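Local coordinates for RNA pseudouridylate synthase domain-containing protein 1 (Homo sapiens, PDB 5VBB) that probably isomerises specific uridines in RNA to pseudouridine, as expected of a member of the RluA family of pseudouridine synthases, at residues 62-67 / 95-100; 71-76 / 211-216; 164-169 / 174-179. All coordinates share one frame; numbering follows the deposited sequence.

Contact 1. Residues 62-67 / 95-100; sequences FCHQLD and VTKAYL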
ATOM      1  N   PHE A  62      12.146 -12.567  -0.275  1.00 52.47           N
ATOM      2  CA  PHE A  62      11.016 -11.663  -0.367  1.00 50.38           C
ATOM      3  C   PHE A  62      10.159 -12.110  -1.506  1.00 52.97           C
ATOM      4  O   PHE A  62      10.650 -12.252  -2.622  1.00 53.93           O
ATOM      5  CB  PHE A  62      11.469 -10.216  -0.589  1.00 52.49           C
ATOM      6  CG  PHE A  62      12.181  -9.658   0.615  1.00 55.19           C
ATOM      7  CD1 PHE A  62      11.505  -9.451   1.803  1.00 58.12           C
ATOM      8  CD2 PHE A  62      13.541  -9.426   0.586  1.00 60.79           C
ATOM      9  CE1 PHE A  62      12.176  -9.011   2.941  1.00 60.52           C
ATOM     10  CE2 PHE A  62      14.215  -9.006   1.723  1.00 64.94           C
ATOM     11  CZ  PHE A  62      13.529  -8.785   2.895  1.00 61.94           C
ATOM     12  N   CYS A  63       8.871 -12.336  -1.232  1.00 47.39           N
ATOM     13  CA  CYS A  63       7.930 -12.829  -2.221  1.00 45.72           C
ATOM     14  C   CYS A  63       7.426 -11.700  -3.097  1.00 46.21           C
ATOM     15  O   CYS A  63       6.806 -11.950  -4.123  1.00 45.35           O
ATOM     16  CB  CYS A  63       6.777 -13.555  -1.526  1.00 45.60           C
ATOM     17  SG  CYS A  63       7.291 -14.982  -0.547  1.00 50.78           S
ATOM     18  N   HIS A  64       7.616 -10.468  -2.657  1.00 43.39           N
ATOM     19  CA  HIS A  64       7.101  -9.295  -3.348  1.00 42.28           C
ATOM     20  C   HIS A  64       7.771  -8.057  -2.774  1.00 46.89           C
ATOM     21  O   HIS A  64       8.591  -8.169  -1.860  1.00 46.11           O
ATOM     22  CB  HIS A  64       5.570  -9.239  -3.279  1.00 41.40           C
ATOM     23  CG  HIS A  64       4.993  -9.213  -1.897  1.00 44.20           C
ATOM     24  ND1 HIS A  64       4.152  -8.214  -1.504  1.00 45.23           N
ATOM     25  CD2 HIS A  64       5.188 -10.045  -0.849  1.00 45.86           C
ATOM     26  CE1 HIS A  64       3.777  -8.512  -0.268  1.00 44.62           C
ATOM     27  NE2 HIS A  64       4.412  -9.578   0.180  1.00 45.11           N
ATOM     28  N   GLN A  65       7.442  -6.888  -3.310  1.00 43.28           N
ATOM     29  CA  GLN A  65       8.048  -5.635  -2.870  1.00 44.65           C
ATOM     30  C   GLN A  65       7.032  -4.718  -2.255  1.00 43.39           C
ATOM     31  O   GLN A  65       5.851  -4.813  -2.529  1.00 40.55           O
ATOM     32  CB  GLN A  65       8.697  -4.916  -4.061  1.00 47.59           C
ATOM     33  CG  GLN A  65       9.808  -5.707  -4.743  1.00 69.63           C
ATOM     34  N   LEU A  66       7.523  -3.760  -1.494  1.00 40.65           N
ATOM     35  CA  LEU A  66       6.705  -2.712  -0.898  1.00 40.78           C
ATOM     36  C   LEU A  66       7.588  -1.478  -0.935  1.00 44.90           C
ATOM     37  O   LEU A  66       8.743  -1.580  -0.569  1.00 44.83           O
ATOM     38  CB  LEU A  66       6.336  -3.137   0.524  1.00 41.50           C
ATOM     39  CG  LEU A  66       5.028  -2.694   1.089  1.00 43.75           C
ATOM     40  CD1 LEU A  66       3.872  -3.042   0.156  1.00 42.38           C
ATOM     41  CD2 LEU A  66       4.827  -3.327   2.435  1.00 42.17           C
ATOM     42  N   ASP A  67       7.094  -0.350  -1.450  1.00 42.21           N
ATOM     43  CA  ASP A  67       7.899   0.872  -1.577  1.00 43.27           C
ATOM     44  C   ASP A  67       8.465   1.302  -0.203  1.00 44.21           C
ATOM     45  O   ASP A  67       7.818   1.074   0.836  1.00 40.54           O
ATOM     46  CB  ASP A  67       7.061   2.065  -2.124  1.00 45.12           C
ATOM     47  CG  ASP A  67       6.452   1.984  -3.517  1.00 49.74           C
ATOM     48  OD1 ASP A  67       7.005   1.234  -4.360  1.00 45.50           O
ATOM     49  OD2 ASP A  67       5.465   2.803  -3.813  1.00 48.74           O
ATOM     50  N   VAL A  95      -2.923 -13.352  -6.330  1.00 40.18           N
ATOM     51  CA  VAL A  95      -2.797 -12.684  -5.008  1.00 38.63           C
ATOM     52  C   VAL A  95      -3.821 -11.576  -4.857  1.00 40.16           C
ATOM     53  O   VAL A  95      -4.123 -10.887  -5.827  1.00 39.46           O
ATOM     54  CB  VAL A  95      -1.357 -12.159  -4.832  1.00 41.67           C
ATOM     55  CG1 VAL A  95      -1.199 -11.231  -3.613  1.00 40.85           C
ATOM     56  CG2 VAL A  95      -0.385 -13.333  -4.776  1.00 42.48           C
ATOM     57  N   THR A  96      -4.365 -11.405  -3.627  1.00 35.50           N
ATOM     58  CA  THR A  96      -5.299 -10.326  -3.311  1.00 33.14           C
ATOM     59  C   THR A  96      -4.581  -9.349  -2.369  1.00 39.03           C
ATOM     60  O   THR A  96      -3.959  -9.769  -1.393  1.00 38.98           O
ATOM     61  CB  THR A  96      -6.577 -10.861  -2.688  1.00 41.68           C
ATOM     62  OG1 THR A  96      -7.153 -11.782  -3.595  1.00 40.97           O
ATOM     63  CG2 THR A  96      -7.594  -9.763  -2.387  1.00 37.41           C
ATOM     64  N   LYS A  97      -4.683  -8.045  -2.659  1.00 34.93           N
ATOM     65  CA  LYS A  97      -4.094  -7.014  -1.823  1.00 33.54           C
ATOM     66  C   LYS A  97      -5.038  -5.860  -1.655  1.00 35.04           C
ATOM     67  O   LYS A  97      -5.741  -5.530  -2.593  1.00 34.27           O
ATOM     68  CB  LYS A  97      -2.831  -6.437  -2.490  1.00 35.32           C
ATOM     69  CG  LYS A  97      -1.724  -7.396  -2.815  1.00 46.07           C
ATOM     70  CD  LYS A  97      -0.430  -6.631  -3.100  1.00 50.21           C
ATOM     71  CE  LYS A  97       0.663  -7.509  -3.643  1.00 77.61           C
ATOM     72  NZ  LYS A  97       1.823  -6.732  -4.159  1.00 88.69           N
ATOM     73  N   ALA A  98      -5.019  -5.209  -0.484  1.00 31.21           N
ATOM     74  CA  ALA A  98      -5.736  -3.972  -0.237  1.00 30.06           C
ATOM     75  C   ALA A  98      -4.902  -3.081   0.657  1.00 33.77           C
ATOM     76  O   ALA A  98      -4.064  -3.547   1.460  1.00 32.07           O
ATOM     77  CB  ALA A  98      -7.123  -4.213   0.359  1.00 30.52           C
ATOM     78  N   TYR A  99      -5.086  -1.783   0.483  1.00 32.54           N
ATOM     79  CA  TYR A  99      -4.325  -0.780   1.197  1.00 31.98           C
ATOM     80  C   TYR A  99      -5.253   0.201   1.812  1.00 36.50           C
ATOM     81  O   TYR A  99      -6.363   0.382   1.324  1.00 33.51           O
ATOM     82  CB  TYR A  99      -3.436   0.015   0.219  1.00 33.20           C
ATOM     83  CG  TYR A  99      -2.402  -0.787  -0.517  1.00 35.17           C
ATOM     84  CD1 TYR A  99      -2.773  -1.744  -1.458  1.00 37.19           C
ATOM     85  CD2 TYR A  99      -1.039  -0.594  -0.279  1.00 37.00           C
ATOM     86  CE1 TYR A  99      -1.825  -2.534  -2.094  1.00 40.35           C
ATOM     87  CE2 TYR A  99      -0.078  -1.347  -0.955  1.00 39.05           C
ATOM     88  CZ  TYR A  99      -0.482  -2.321  -1.855  1.00 42.41           C
ATOM     89  OH  TYR A  99       0.409  -3.030  -2.593  1.00 40.83           O
ATOM     90  N   LEU A 100      -4.759   0.908   2.821  1.00 33.76           N
ATOM     91  CA  LEU A 100      -5.442   2.036   3.418  1.00 33.30           C
ATOM     92  C   LEU A 100      -4.633   3.251   3.068  1.00 37.54           C
ATOM     93  O   LEU A 100      -3.401   3.162   2.970  1.00 37.04           O
ATOM     94  CB  LEU A 100      -5.489   1.916   4.946  1.00 33.60           C
ATOM     95  CG  LEU A 100      -6.310   0.778   5.492  1.00 37.73           C
ATOM     96  CD1 LEU A 100      -6.105   0.630   6.964  1.00 36.78           C
ATOM     97  CD2 LEU A 100      -7.800   0.953   5.186  1.00 40.62           C
TER
HETATM   98  O   HOH W   1       3.043  -5.543  -2.040  1.00 51.37           O
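Two unlike torsions bring H64 and K97 together. K97 starts with CG beside its own backbone N (chi1 -58°) and then runs out extended, whereas H64 tucks CG between its backbone N and carbonyl carbon (chi1 58°), so that the lysine chain and the imidazole pass alongside each other in opposite senses. NZ of K97 stops 3.8 Å from ND1 of H64, too far for a direct bond, and one water fills the step. It accepts from K97 NZ at 2.7 Å, donates to the carbonyl O of Q65 at 2.9 Å, and lies in the imidazole plane at the edge, 2.9 Å from H64 ND1. The other ring nitrogen, NE2, accepts a hydrogen bond from the backbone N of C75, and F90 of helix 80-91 stacks on the ring, which fixes its rotation. Further along, the apolar side of the contact is thin: CD1 of L66 approaches the Y99 ring obliquely, 4.4 Å from CE2. Y99 stands close to a bound glycerol and is probably the tyrosine that lines the uridine pocket in pseudouridine synthases, near D67, the active-site aspartate by similarity. The example is of a loop joined to a strand through water: the ammonium reaches the imidazole and the Q65 carbonyl through one shared molecule, and with NE2 accepting from C75 N and the ammonium nearby, a neutral ring is probably favoured.

Contact 2. Residues 71-76 / 211-216; sequences SGALCV and FYLRIP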
ATOM      1  N   SER A  71       4.089   1.619   4.393  1.00 34.91           N
ATOM      2  CA  SER A  71       4.154   0.638   5.475  1.00 33.99           C
ATOM      3  C   SER A  71       3.268  -0.576   5.148  1.00 36.83           C
ATOM      4  O   SER A  71       2.458  -0.547   4.221  1.00 35.26           O
ATOM      5  CB  SER A  71       3.680   1.265   6.786  1.00 37.28           C
ATOM      6  OG  SER A  71       2.396   1.863   6.674  1.00 35.53           O
ATOM      7  N   GLY A  72       3.403  -1.641   5.914  1.00 36.21           N
ATOM      8  CA  GLY A  72       2.488  -2.760   5.796  1.00 35.13           C
ATOM      9  C   GLY A  72       2.984  -4.131   5.433  1.00 36.24           C
ATOM     10  O   GLY A  72       4.187  -4.428   5.500  1.00 33.54           O
ATOM     11  N   ALA A  73       1.988  -4.978   5.070  1.00 32.00           N
ATOM     12  CA  ALA A  73       2.122  -6.424   4.835  1.00 34.58           C
ATOM     13  C   ALA A  73       3.151  -6.780   3.766  1.00 39.82           C
ATOM     14  O   ALA A  73       3.018  -6.407   2.613  1.00 38.97           O
ATOM     15  CB  ALA A  73       0.786  -7.022   4.456  1.00 36.20           C
ATOM     16  N   LEU A  74       4.188  -7.478   4.184  1.00 38.22           N
ATOM     17  CA  LEU A  74       5.250  -7.933   3.318  1.00 39.00           C
ATOM     18  C   LEU A  74       5.591  -9.372   3.697  1.00 40.10           C
ATOM     19  O   LEU A  74       6.004  -9.636   4.823  1.00 38.92           O
ATOM     20  CB  LEU A  74       6.434  -7.010   3.477  1.00 40.16           C
ATOM     21  CG  LEU A  74       7.627  -7.231   2.557  1.00 49.19           C
ATOM     22  CD1 LEU A  74       7.235  -7.267   1.122  1.00 49.60           C
ATOM     23  CD2 LEU A  74       8.604  -6.128   2.747  1.00 58.55           C
ATOM     24  N   CYS A  75       5.335 -10.288   2.771  1.00 37.03           N
ATOM     25  CA  CYS A  75       5.524 -11.711   2.949  1.00 38.13           C
ATOM     26  C   CYS A  75       6.952 -12.180   2.564  1.00 43.66           C
ATOM     27  O   CYS A  75       7.419 -11.901   1.471  1.00 43.29           O
ATOM     28  CB  CYS A  75       4.475 -12.470   2.164  1.00 38.29           C
ATOM     29  SG  CYS A  75       4.576 -14.253   2.381  1.00 42.94           S
ATOM     30  N   VAL A  76       7.601 -12.931   3.465  1.00 43.17           N
ATOM     31  CA  VAL A  76       8.961 -13.463   3.329  1.00 45.46           C
ATOM     32  C   VAL A  76       8.832 -14.980   3.367  1.00 48.51           C
ATOM     33  O   VAL A  76       8.202 -15.501   4.288  1.00 46.23           O
ATOM     34  CB  VAL A  76       9.838 -12.963   4.512  1.00 49.89           C
ATOM     35  CG1 VAL A  76      11.261 -13.454   4.391  1.00 51.44           C
ATOM     36  CG2 VAL A  76       9.770 -11.433   4.656  1.00 48.63           C
ATOM     37  N   PHE A 211      -2.500  -3.093   3.830  1.00 33.88           N
ATOM     38  CA  PHE A 211      -3.363  -3.568   4.899  1.00 34.59           C
ATOM     39  C   PHE A 211      -3.722  -5.033   4.818  1.00 34.91           C
ATOM     40  O   PHE A 211      -3.542  -5.749   5.791  1.00 37.07           O
ATOM     41  CB  PHE A 211      -4.637  -2.705   4.840  1.00 38.18           C
ATOM     42  CG  PHE A 211      -5.754  -3.050   5.781  1.00 40.93           C
ATOM     43  CD1 PHE A 211      -5.586  -2.921   7.157  1.00 45.70           C
ATOM     44  CD2 PHE A 211      -7.026  -3.290   5.296  1.00 43.62           C
ATOM     45  CE1 PHE A 211      -6.678  -3.044   8.022  1.00 46.53           C
ATOM     46  CE2 PHE A 211      -8.081  -3.508   6.156  1.00 48.41           C
ATOM     47  CZ  PHE A 211      -7.920  -3.327   7.509  1.00 46.11           C
ATOM     48  N   TYR A 212      -4.198  -5.493   3.673  1.00 32.20           N
ATOM     49  CA  TYR A 212      -4.693  -6.835   3.484  1.00 32.45           C
ATOM     50  C   TYR A 212      -3.842  -7.535   2.438  1.00 34.50           C
ATOM     51  O   TYR A 212      -3.488  -6.934   1.425  1.00 32.93           O
ATOM     52  CB  TYR A 212      -6.168  -6.786   3.068  1.00 34.45           C
ATOM     53  CG  TYR A 212      -6.757  -8.156   2.834  1.00 33.57           C
ATOM     54  CD1 TYR A 212      -7.211  -8.934   3.897  1.00 35.72           C
ATOM     55  CD2 TYR A 212      -6.854  -8.685   1.552  1.00 34.23           C
ATOM     56  CE1 TYR A 212      -7.649 -10.245   3.692  1.00 37.79           C
ATOM     57  CE2 TYR A 212      -7.335  -9.969   1.334  1.00 35.04           C
ATOM     58  CZ  TYR A 212      -7.765 -10.734   2.397  1.00 36.71           C
ATOM     59  OH  TYR A 212      -8.245 -11.985   2.107  1.00 39.01           O
ATOM     60  N   LEU A 213      -3.469  -8.773   2.707  1.00 31.66           N
ATOM     61  CA  LEU A 213      -2.665  -9.552   1.766  1.00 33.36           C
ATOM     62  C   LEU A 213      -3.084 -11.016   1.852  1.00 36.64           C
ATOM     63  O   LEU A 213      -3.223 -11.544   2.938  1.00 37.95           O
ATOM     64  CB  LEU A 213      -1.170  -9.365   2.069  1.00 32.86           C
ATOM     65  CG  LEU A 213      -0.143 -10.229   1.296  1.00 36.46           C
ATOM     66  CD1 LEU A 213      -0.051  -9.795  -0.172  1.00 35.68           C
ATOM     67  CD2 LEU A 213       1.244 -10.154   1.979  1.00 37.27           C
ATOM     68  N   ARG A 214      -3.382 -11.635   0.723  1.00 31.68           N
ATOM     69  CA  ARG A 214      -3.769 -13.034   0.665  1.00 31.23           C
ATOM     70  C   ARG A 214      -2.983 -13.672  -0.452  1.00 37.67           C
ATOM     71  O   ARG A 214      -3.097 -13.212  -1.580  1.00 35.47           O
ATOM     72  CB  ARG A 214      -5.258 -13.187   0.408  1.00 34.54           C
ATOM     73  CG  ARG A 214      -5.759 -14.625   0.607  1.00 38.90           C
ATOM     74  CD  ARG A 214      -7.009 -14.918  -0.215  1.00 43.94           C
ATOM     75  NE  ARG A 214      -8.092 -13.992   0.078  1.00 60.01           N
ATOM     76  CZ  ARG A 214      -9.214 -13.856  -0.629  1.00 61.89           C
ATOM     77  NH1 ARG A 214      -9.429 -14.605  -1.705  1.00 45.06           N
ATOM     78  NH2 ARG A 214     -10.126 -12.974  -0.264  1.00 49.71           N
ATOM     79  N   ILE A 215      -2.175 -14.723  -0.137  1.00 36.75           N
ATOM     80  CA  ILE A 215      -1.324 -15.421  -1.089  1.00 37.15           C
ATOM     81  C   ILE A 215      -1.776 -16.909  -1.013  1.00 41.99           C
ATOM     82  O   ILE A 215      -1.450 -17.600  -0.057  1.00 41.75           O
ATOM     83  CB  ILE A 215       0.156 -15.226  -0.738  1.00 41.27           C
ATOM     84  CG1 ILE A 215       0.494 -13.699  -0.573  1.00 41.47           C
ATOM     85  CG2 ILE A 215       1.042 -15.900  -1.801  1.00 42.96           C
ATOM     86  CD1 ILE A 215       1.840 -13.394  -0.043  1.00 39.87           C
ATOM     87  N   PRO A 216      -2.619 -17.348  -1.957  1.00 41.08           N
ATOM     88  CA  PRO A 216      -3.188 -18.704  -1.876  1.00 42.54           C
ATOM     89  C   PRO A 216      -2.235 -19.760  -2.419  1.00 49.38           C
ATOM     90  O   PRO A 216      -2.457 -20.305  -3.493  1.00 50.56           O
ATOM     91  CB  PRO A 216      -4.466 -18.567  -2.695  1.00 43.91           C
ATOM     92  CG  PRO A 216      -4.100 -17.586  -3.774  1.00 47.01           C
ATOM     93  CD  PRO A 216      -3.180 -16.594  -3.098  1.00 42.33           C
TER
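The hydroxyl oxygen of Y212, on the reverse of the strand whose L213 and I215 meet A73 and C75, is gripped side-on by two nitrogens of one guanidinium. NE of R214 donates to Y212 OH over 2.9 Å and nearly straight (161°), while NH2 of R214 reaches the same oxygen over 3.2 Å at a more bent angle; the oxygen lies in the guanidinium plane. E223 hydrogen-bonds to this hydroxyl as well, and D259 forms a salt bridge with R214. On the other face the contacts with 71-76 are apolar. CB of A73 sits against CB of L213 at 3.9 Å, and CD2 of L213 bends across to CB of C75 at 4.0 Å. That same CB is met still more closely by CD1 of I215, at 3.6 Å. With SG anti to the backbone N (chi1 -177°), C75 also brings its sulfur beside the isoleucine tip, the distance from SG to I215 CD1 being 3.8 Å. Strands 73-76 and 211-216 run in roughly the same direction, 29° apart, with axes 7.5 Å from each other at closest, and no hydrogen bond joins residues 71-76 to 211-216. G72 turns the corner into the first strand with backbone angles at which a CB would jam against the preceding carbonyl, and F211 with Y212 forms a classic beta bulge opposite A98. The strand thus separates two chemistries by its alternation: a charge-assisted polar cluster on one face, and on the other a buried apolar seam of methyl, methylene and sulfur groups, ended by A210, whose backbone bonds to S71 and A73.

Contact 3. Residues 164-169 / 174-179; sequences VLLKPL and HQLRVH. With SO4 (sulfate ion), chain B.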
ATOM      1  N   VAL A 164      -9.358   6.180   2.839  1.00 34.50           N
ATOM      2  CA  VAL A 164      -9.859   5.265   1.827  1.00 33.78           C
ATOM      3  C   VAL A 164      -9.284   3.885   1.945  1.00 36.16           C
ATOM      4  O   VAL A 164      -8.186   3.705   2.475  1.00 33.75           O
ATOM      5  CB  VAL A 164      -9.593   5.797   0.390  1.00 37.58           C
ATOM      6  CG1 VAL A 164     -10.145   7.205   0.199  1.00 37.21           C
ATOM      7  CG2 VAL A 164      -8.097   5.767   0.055  1.00 37.29           C
ATOM      8  N   LEU A 165      -9.996   2.920   1.338  1.00 32.27           N
ATOM      9  CA  LEU A 165      -9.534   1.553   1.142  1.00 33.55           C
ATOM     10  C   LEU A 165      -9.247   1.459  -0.368  1.00 36.02           C
ATOM     11  O   LEU A 165     -10.102   1.843  -1.182  1.00 36.72           O
ATOM     12  CB  LEU A 165     -10.613   0.548   1.551  1.00 34.98           C
ATOM     13  CG  LEU A 165     -10.308  -0.962   1.388  1.00 39.66           C
ATOM     14  CD1 LEU A 165      -9.185  -1.388   2.273  1.00 41.86           C
ATOM     15  CD2 LEU A 165     -11.493  -1.775   1.752  1.00 45.54           C
ATOM     16  N   LEU A 166      -8.072   0.948  -0.745  1.00 31.84           N
ATOM     17  CA  LEU A 166      -7.671   0.801  -2.142  1.00 31.53           C
ATOM     18  C   LEU A 166      -7.409  -0.625  -2.454  1.00 33.85           C
ATOM     19  O   LEU A 166      -6.619  -1.257  -1.758  1.00 33.41           O
ATOM     20  CB  LEU A 166      -6.417   1.607  -2.431  1.00 32.04           C
ATOM     21  CG  LEU A 166      -6.551   3.119  -2.193  1.00 36.30           C
ATOM     22  CD1 LEU A 166      -5.230   3.752  -2.009  1.00 36.03           C
ATOM     23  CD2 LEU A 166      -7.333   3.781  -3.284  1.00 35.53           C
ATOM     24  N   LYS A 167      -8.044  -1.160  -3.496  1.00 33.78           N
ATOM     25  CA  LYS A 167      -7.806  -2.541  -3.909  1.00 33.09           C
ATOM     26  C   LYS A 167      -7.305  -2.513  -5.345  1.00 37.20           C
ATOM     27  O   LYS A 167      -8.084  -2.285  -6.275  1.00 37.82           O
ATOM     28  CB  LYS A 167      -9.076  -3.358  -3.781  1.00 36.29           C
ATOM     29  CG  LYS A 167      -8.850  -4.857  -3.990  1.00 48.35           C
ATOM     30  CD  LYS A 167     -10.155  -5.579  -4.077  1.00 60.31           C
ATOM     31  CE  LYS A 167      -9.966  -7.003  -4.489  1.00 61.78           C
ATOM     32  NZ  LYS A 167     -11.267  -7.696  -4.610  1.00 85.26           N
ATOM     33  N   PRO A 168      -5.996  -2.668  -5.558  1.00 34.44           N
ATOM     34  CA  PRO A 168      -5.515  -2.723  -6.938  1.00 35.57           C
ATOM     35  C   PRO A 168      -5.768  -4.104  -7.536  1.00 40.10           C
ATOM     36  O   PRO A 168      -5.584  -5.095  -6.844  1.00 40.50           O
ATOM     37  CB  PRO A 168      -4.023  -2.482  -6.809  1.00 37.93           C
ATOM     38  CG  PRO A 168      -3.639  -2.985  -5.436  1.00 40.62           C
ATOM     39  CD  PRO A 168      -4.913  -2.933  -4.589  1.00 36.14           C
ATOM     40  N   LEU A 169      -6.172  -4.162  -8.796  1.00 36.19           N
ATOM     41  CA  LEU A 169      -6.312  -5.428  -9.510  1.00 35.30           C
ATOM     42  C   LEU A 169      -5.167  -5.603 -10.479  1.00 38.37           C
ATOM     43  O   LEU A 169      -5.165  -6.575 -11.200  1.00 38.55           O
ATOM     44  CB  LEU A 169      -7.659  -5.517 -10.222  1.00 34.97           C
ATOM     45  CG  LEU A 169      -8.863  -5.532  -9.261  1.00 40.38           C
ATOM     46  CD1 LEU A 169     -10.167  -5.572 -10.014  1.00 41.52           C
ATOM     47  CD2 LEU A 169      -8.796  -6.733  -8.316  1.00 45.11           C
ATOM     48  N   HIS A 174       4.193   2.162  -8.365  1.00 34.76           N
ATOM     49  CA  HIS A 174       3.545   3.337  -7.743  1.00 34.86           C
ATOM     50  C   HIS A 174       2.062   3.504  -8.156  1.00 37.09           C
ATOM     51  O   HIS A 174       1.544   4.620  -8.166  1.00 34.94           O
ATOM     52  CB  HIS A 174       4.309   4.611  -8.078  1.00 36.02           C
ATOM     53  CG  HIS A 174       5.768   4.581  -7.742  1.00 39.60           C
ATOM     54  ND1 HIS A 174       6.654   5.421  -8.375  1.00 41.73           N
ATOM     55  CD2 HIS A 174       6.450   3.815  -6.861  1.00 40.75           C
ATOM     56  CE1 HIS A 174       7.840   5.179  -7.833  1.00 41.36           C
ATOM     57  NE2 HIS A 174       7.769   4.204  -6.939  1.00 40.81           N
ATOM     58  N   GLN A 175       1.388   2.409  -8.509  1.00 34.15           N
ATOM     59  CA  GLN A 175       0.002   2.468  -9.003  1.00 32.60           C
ATOM     60  C   GLN A 175      -0.948   3.284  -8.176  1.00 36.88           C
ATOM     61  O   GLN A 175      -1.647   4.141  -8.701  1.00 36.08           O
ATOM     62  CB  GLN A 175      -0.589   1.076  -9.079  1.00 34.46           C
ATOM     63  CG  GLN A 175      -2.017   1.084  -9.585  1.00 34.03           C
ATOM     64  CD  GLN A 175      -2.483  -0.221 -10.149  1.00 39.26           C
ATOM     65  OE1 GLN A 175      -1.750  -0.938 -10.849  1.00 34.31           O
ATOM     66  NE2 GLN A 175      -3.716  -0.574  -9.865  1.00 33.70           N
ATOM     67  N   LEU A 176      -1.010   2.987  -6.890  1.00 34.68           N
ATOM     68  CA  LEU A 176      -1.990   3.627  -6.010  1.00 35.46           C
ATOM     69  C   LEU A 176      -1.689   5.105  -5.884  1.00 39.22           C
ATOM     70  O   LEU A 176      -2.595   5.932  -5.924  1.00 38.66           O
ATOM     71  CB  LEU A 176      -1.941   2.953  -4.621  1.00 35.10           C
ATOM     72  CG  LEU A 176      -2.175   1.455  -4.652  1.00 39.57           C
ATOM     73  CD1 LEU A 176      -1.967   0.856  -3.311  1.00 43.28           C
ATOM     74  CD2 LEU A 176      -3.547   1.127  -5.192  1.00 38.85           C
ATOM     75  N   ARG A 177      -0.406   5.442  -5.793  1.00 35.09           N
ATOM     76  CA  ARG A 177      -0.019   6.834  -5.654  1.00 35.47           C
ATOM     77  C   ARG A 177      -0.276   7.607  -6.923  1.00 39.14           C
ATOM     78  O   ARG A 177      -0.700   8.762  -6.868  1.00 38.73           O
ATOM     79  CB  ARG A 177       1.457   6.934  -5.291  1.00 32.13           C
ATOM     80  CG  ARG A 177       1.767   6.355  -3.919  1.00 33.19           C
ATOM     81  CD  ARG A 177       3.207   5.916  -3.843  1.00 37.17           C
ATOM     82  NE  ARG A 177       4.070   7.094  -3.734  1.00 43.05           N
ATOM     83  CZ  ARG A 177       5.388   7.067  -3.576  1.00 54.68           C
ATOM     84  NH1 ARG A 177       6.039   5.912  -3.534  1.00 42.96           N
ATOM     85  NH2 ARG A 177       6.067   8.196  -3.472  1.00 44.58           N
ATOM     86  N   VAL A 178      -0.027   6.976  -8.076  1.00 36.77           N
ATOM     87  CA  VAL A 178      -0.251   7.662  -9.351  1.00 36.24           C
ATOM     88  C   VAL A 178      -1.748   7.853  -9.605  1.00 38.13           C
ATOM     89  O   VAL A 178      -2.171   8.933 -10.052  1.00 36.33           O
ATOM     90  CB  VAL A 178       0.441   6.899 -10.488  1.00 40.37           C
ATOM     91  CG1 VAL A 178       0.038   7.451 -11.871  1.00 41.90           C
ATOM     92  CG2 VAL A 178       1.945   6.934 -10.297  1.00 40.25           C
ATOM     93  N   HIS A 179      -2.532   6.792  -9.382  1.00 35.47           N
ATOM     94  CA  HIS A 179      -3.971   6.832  -9.607  1.00 34.14           C
ATOM     95  C   HIS A 179      -4.676   7.867  -8.708  1.00 37.93           C
ATOM     96  O   HIS A 179      -5.556   8.579  -9.190  1.00 35.44           O
ATOM     97  CB  HIS A 179      -4.592   5.455  -9.415  1.00 33.58           C
ATOM     98  CG  HIS A 179      -4.691   4.609 -10.663  1.00 35.39           C
ATOM     99  ND1 HIS A 179      -5.076   3.296 -10.590  1.00 36.20           N
ATOM    100  CD2 HIS A 179      -4.461   4.921 -11.964  1.00 36.17           C
ATOM    101  CE1 HIS A 179      -5.059   2.840 -11.840  1.00 35.61           C
ATOM    102  NE2 HIS A 179      -4.757   3.814 -12.700  1.00 36.12           N
TER
HETATM  103  S   SO4 B 301       9.452   5.892  -2.363  1.00 51.06           S
HETATM  104  O1  SO4 B 301       8.702   6.425  -3.510  1.00 54.16           O
HETATM  105  O2  SO4 B 301      10.637   5.202  -2.888  1.00 52.21           O
HETATM  106  O3  SO4 B 301       9.837   6.947  -1.449  1.00 48.94           O
HETATM  107  O4  SO4 B 301       8.610   4.972  -1.606  1.00 46.76           O
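L166 and P168, on alternate positions of strand 164-168, both turn toward L176, and the methyl CD2 of L176 lies against CB of each, 4.0 Å from L166 CB and 4.0 Å from P168 CB. This is strand-to-helix packing within the RluA-type pseudouridine synthase fold: strand 159-168 leads through a short loop into helix 175-182, with H174 at the N-cap position. The two short segments run at 116° to each other, and the proline ring and the leucine cross obliquely. Q175 meets the same proline. Its CG is anti to the backbone N (chi1 -180°) and the chain beyond is extended, which lays NE2 of Q175 3.6 Å from CB of P168. There OE1 is held by T170 and the backbone N of R172, and NE2 by T146; bonds at both ends of the amide hold its rotation.

On a different side of the helix, R177 points away from the strand, its chain bent about the CG-CD bond. The guanidinium meets a bound sulfate, probably from the crystallisation liquor, which S69 also holds; the same guanidinium forms salt bridges with D67, the active-site residue by similarity, and with D190. A methionine in place of R177 is likely to leave D67, D190 and the sulfate without this cationic partner, and D67 freer to turn. The sulfate oxygen O1 lies in the guanidinium plane at its edge, 3.2 Å from R177 NH2 in a weak bond, and accepts a straighter one (159°) from R177 NH1 at 2.7 Å.

How the contacts relate
Each of the three contacts has a segment in one sheet, strands 208-216, 96-104 and 159-168 lying side by side. Contacts 1 and 2 have centres about 5 Å apart and are joined by backbone pairing, with A98 O 2.9 Å from F211 N, and directly by H64 NE2, 2.8 Å from C75 N. Strand 96-104 pairs on its other edge with the strand of contact 3, where Y99 O lies 2.7 Å from L166 N. Contacts 1 and 3 also meet through side chains, Y99 CG being 3.3 Å from L176 CD1, and D67, the active-site residue by similarity, has OD2 3.2 Å from R177 NH1 in a salt bridge. Contact 2, about 15 Å from contact 3 between centres, lies away from that site.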